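Local coordinates for protein sulfatase (Bacteroides fragilis CAG:558, PDB 6USS) that probably hydrolyses sulfate esters as a calcium-dependent arylsulfatase of the gut microbiome, at residues A[270-275]-A[291-296]. The protein carries 1 engineered substitution. Residues are numbered along the deposited sequence; the frame is centred on the assembly and turned at random.
Sequences KRFYQK and LIEGMD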
ATOM      1  N   LYS A 270     -24.374  24.328  -1.041  1.00 19.17           N
ATOM      2  CA  LYS A 270     -25.611  24.831  -1.633  1.00 19.70           C
ATOM      3  C   LYS A 270     -26.739  23.799  -1.603  1.00 22.95           C
ATOM      4  O   LYS A 270     -27.912  24.188  -1.570  1.00 24.86           O
ATOM      5  CB  LYS A 270     -25.352  25.301  -3.069  1.00 16.06           C
ATOM      6  CG  LYS A 270     -24.654  24.247  -3.952  1.00 32.22           C
ATOM      7  CD  LYS A 270     -24.129  24.820  -5.277  1.00 35.36           C
ATOM      8  CE  LYS A 270     -23.979  23.728  -6.335  1.00 35.32           C
ATOM      9  NZ  LYS A 270     -23.505  24.290  -7.633  1.00 41.39           N
ATOM     10  N   ARG A 271     -26.412  22.499  -1.576  1.00 18.48           N
ATOM     11  CA  ARG A 271     -27.442  21.467  -1.505  1.00 20.18           C
ATOM     12  C   ARG A 271     -28.357  21.643  -0.298  1.00 19.86           C
ATOM     13  O   ARG A 271     -29.525  21.245  -0.340  1.00 25.50           O
ATOM     14  CB  ARG A 271     -26.797  20.086  -1.457  1.00 19.16           C
ATOM     15  CG  ARG A 271     -25.980  19.770  -2.685  1.00 22.46           C
ATOM     16  CD  ARG A 271     -25.428  18.362  -2.628  1.00 19.26           C
ATOM     17  NE  ARG A 271     -24.354  18.251  -1.645  1.00 21.92           N
ATOM     18  CZ  ARG A 271     -23.773  17.107  -1.308  1.00 19.99           C
ATOM     19  NH1 ARG A 271     -24.149  15.971  -1.883  1.00 22.68           N
ATOM     20  NH2 ARG A 271     -22.818  17.098  -0.406  1.00 17.26           N
ATOM     21  N   PHE A 272     -27.865  22.226   0.782  1.00 21.36           N
ATOM     22  CA  PHE A 272     -28.656  22.294   2.000  1.00 26.22           C
ATOM     23  C   PHE A 272     -28.695  23.673   2.632  1.00 24.32           C
ATOM     24  O   PHE A 272     -29.526  23.902   3.520  1.00 24.85           O
ATOM     25  CB  PHE A 272     -28.121  21.289   3.034  1.00 23.24           C
ATOM     26  CG  PHE A 272     -27.685  19.985   2.433  1.00 22.73           C
ATOM     27  CD1 PHE A 272     -28.627  19.073   1.965  1.00 23.64           C
ATOM     28  CD2 PHE A 272     -26.343  19.666   2.331  1.00 22.87           C
ATOM     29  CE1 PHE A 272     -28.231  17.862   1.405  1.00 16.38           C
ATOM     30  CE2 PHE A 272     -25.933  18.453   1.777  1.00 21.59           C
ATOM     31  CZ  PHE A 272     -26.881  17.550   1.320  1.00 20.80           C
ATOM     32  N   TYR A 273     -27.835  24.591   2.198  1.00 23.43           N
ATOM     33  CA  TYR A 273     -27.628  25.824   2.944  1.00 25.85           C
ATOM     34  C   TYR A 273     -28.923  26.615   3.087  1.00 26.79           C
ATOM     35  O   TYR A 273     -29.336  26.948   4.205  1.00 27.59           O
ATOM     36  CB  TYR A 273     -26.552  26.653   2.260  1.00 21.80           C
ATOM     37  CG  TYR A 273     -26.384  28.005   2.866  1.00 22.39           C
ATOM     38  CD1 TYR A 273     -25.680  28.173   4.052  1.00 23.40           C
ATOM     39  CD2 TYR A 273     -26.918  29.122   2.251  1.00 25.87           C
ATOM     40  CE1 TYR A 273     -25.522  29.419   4.612  1.00 24.51           C
ATOM     41  CE2 TYR A 273     -26.759  30.375   2.796  1.00 26.75           C
ATOM     42  CZ  TYR A 273     -26.062  30.520   3.975  1.00 25.02           C
ATOM     43  OH  TYR A 273     -25.908  31.773   4.501  1.00 23.68           O
ATOM     44  N   GLN A 274     -29.589  26.908   1.966  1.00 23.97           N
ATOM     45  CA  GLN A 274     -30.757  27.784   1.999  1.00 24.47           C
ATOM     46  C   GLN A 274     -31.888  27.196   2.831  1.00 25.54           C
ATOM     47  O   GLN A 274     -32.657  27.943   3.451  1.00 24.14           O
ATOM     48  CB  GLN A 274     -31.245  28.082   0.575  1.00 27.74           C
ATOM     49  CG  GLN A 274     -32.295  29.191   0.497  1.00 19.23           C
ATOM     50  CD  GLN A 274     -31.811  30.487   1.136  1.00 25.15           C
ATOM     51  OE1 GLN A 274     -30.714  30.971   0.846  1.00 24.78           O
ATOM     52  NE2 GLN A 274     -32.626  31.047   2.018  1.00 23.26           N
ATOM     53  N   LYS A 275     -32.004  25.868   2.871  1.00 24.49           N
ATOM     54  CA  LYS A 275     -33.048  25.265   3.689  1.00 25.91           C
ATOM     55  C   LYS A 275     -32.924  25.697   5.150  1.00 27.69           C
ATOM     56  O   LYS A 275     -33.926  26.037   5.795  1.00 26.60           O
ATOM     57  CB  LYS A 275     -33.007  23.740   3.559  1.00 24.20           C
ATOM     58  CG  LYS A 275     -34.010  23.032   4.487  1.00 27.75           C
ATOM     59  CD  LYS A 275     -33.940  21.510   4.359  1.00 29.01           C
ATOM     60  CE  LYS A 275     -32.553  20.971   4.662  1.00 26.72           C
ATOM     61  NZ  LYS A 275     -32.567  19.470   4.662  1.00 27.34           N
ATOM     62  N   LEU A 291     -23.069  21.318   6.633  1.00 18.13           N
ATOM     63  CA  LEU A 291     -21.964  20.362   6.722  1.00 17.79           C
ATOM     64  C   LEU A 291     -22.417  19.074   7.396  1.00 18.81           C
ATOM     65  O   LEU A 291     -22.077  17.974   6.947  1.00 15.02           O
ATOM     66  CB  LEU A 291     -20.792  20.957   7.496  1.00 14.32           C
ATOM     67  CG  LEU A 291     -19.980  22.036   6.798  1.00 20.76           C
ATOM     68  CD1 LEU A 291     -18.591  22.232   7.474  1.00 16.21           C
ATOM     69  CD2 LEU A 291     -19.859  21.691   5.328  1.00 17.58           C
ATOM     70  N   ILE A 292     -23.197  19.203   8.474  1.00 20.08           N
ATOM     71  CA  ILE A 292     -23.679  18.044   9.218  1.00 20.80           C
ATOM     72  C   ILE A 292     -24.548  17.170   8.327  1.00 17.88           C
ATOM     73  O   ILE A 292     -24.449  15.939   8.358  1.00 17.96           O
ATOM     74  CB  ILE A 292     -24.429  18.505  10.484  1.00 21.29           C
ATOM     75  CG1 ILE A 292     -23.432  18.971  11.558  1.00 15.23           C
ATOM     76  CG2 ILE A 292     -25.349  17.418  11.006  1.00 13.57           C
ATOM     77  CD1 ILE A 292     -24.059  19.820  12.646  1.00 15.61           C
ATOM     78  N   GLU A 293     -25.385  17.788   7.493  1.00 18.81           N
ATOM     79  CA  GLU A 293     -26.318  17.004   6.699  1.00 18.65           C
ATOM     80  C   GLU A 293     -25.629  16.320   5.529  1.00 18.92           C
ATOM     81  O   GLU A 293     -26.024  15.216   5.145  1.00 19.34           O
ATOM     82  CB  GLU A 293     -27.473  17.878   6.199  1.00 22.99           C
ATOM     83  CG  GLU A 293     -28.690  17.033   5.781  1.00 28.16           C
ATOM     84  CD  GLU A 293     -29.794  17.803   5.049  1.00 26.99           C
ATOM     85  OE1 GLU A 293     -29.885  19.043   5.194  1.00 29.35           O
ATOM     86  OE2 GLU A 293     -30.588  17.141   4.338  1.00 27.86           O
ATOM     87  N   GLY A 294     -24.602  16.948   4.961  1.00 20.65           N
ATOM     88  CA  GLY A 294     -23.875  16.313   3.875  1.00 19.80           C
ATOM     89  C   GLY A 294     -23.033  15.150   4.360  1.00 21.15           C
ATOM     90  O   GLY A 294     -22.869  14.153   3.651  1.00 21.50           O
ATOM     91  N   MET A 295     -22.486  15.258   5.575  1.00 20.77           N
ATOM     92  CA  MET A 295     -21.897  14.092   6.219  1.00 18.28           C
ATOM     93  C   MET A 295     -22.921  12.970   6.314  1.00 18.27           C
ATOM     94  O   MET A 295     -22.645  11.825   5.946  1.00 19.95           O
ATOM     95  CB  MET A 295     -21.376  14.468   7.609  1.00 16.76           C
ATOM     96  CG  MET A 295     -20.921  13.276   8.447  1.00 16.47           C
ATOM     97  SD  MET A 295     -22.260  12.516   9.402  1.00 17.64           S
ATOM     98  CE  MET A 295     -22.671  13.828  10.535  1.00 19.47           C
ATOM     99  N   ASP A 296     -24.121  13.291   6.800  1.00 19.58           N
ATOM    100  CA  ASP A 296     -25.156  12.282   6.973  1.00 20.35           C
ATOM    101  C   ASP A 296     -25.620  11.703   5.634  1.00 22.53           C
ATOM    102  O   ASP A 296     -26.009  10.527   5.569  1.00 18.00           O
ATOM    103  CB  ASP A 296     -26.334  12.880   7.743  1.00 17.87           C
ATOM    104  CG  ASP A 296     -27.384  11.833   8.110  1.00 21.59           C
ATOM    105  OD1 ASP A 296     -27.225  11.161   9.164  1.00 20.00           O
ATOM    106  OD2 ASP A 296     -28.370  11.690   7.355  1.00 18.93           O
TER
HETATM  107  O   HOH W   1     -22.434  14.423   0.870  1.00 17.67           O
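F272 and E293 join the N-terminal end of helix 273-279 to the middle of helix 283-308, two consecutive helices of the alkaline-phosphatase-like sulfatase fold, and their meeting is a worked example of an aromatic ring shared between a carboxylate and a helix backbone. F272 occupies the N-cap position of the shorter helix. Its CB lies 3.6 Å from E293 OE1, and chi1 (-39°) sets CG anti to the carbonyl carbon, where it is still close to that oxygen. Beyond CG the two sides of the ring have different neighbours. CD1 sits 3.5 Å from E293 CD and CE1 nears OE2, the ring and carboxylate planes being 38° apart; on the other flank F272 CE2 comes to 3.6 Å from G294 CA, with CZ somewhat farther from the same atom. E293 CB stands over one ring face, toward the rim, while R271 CB lies over the centre of the opposite face. The phenyl ring is thus held between the long helix and its own sequence neighbour. A water bridges R271 NH2 and G294 O, while D269 and E233 take salt bridges from the guanidinium. The carboxylate has a second role, since K275 crosses E293 at about a right angle and forms a salt bridge with it. The same ammonium pairs with E65, its strongest polar partner, and E293 OE1 is gripped twice, being also hydrogen-bonded to Y276 OH. K275 NZ reaches E293 OE2 by a weak bond of 3.1 Å. It meets E293 OE1 on the syn side, with K275 NZ 2.8 Å away and 24° out of the carboxylate plane.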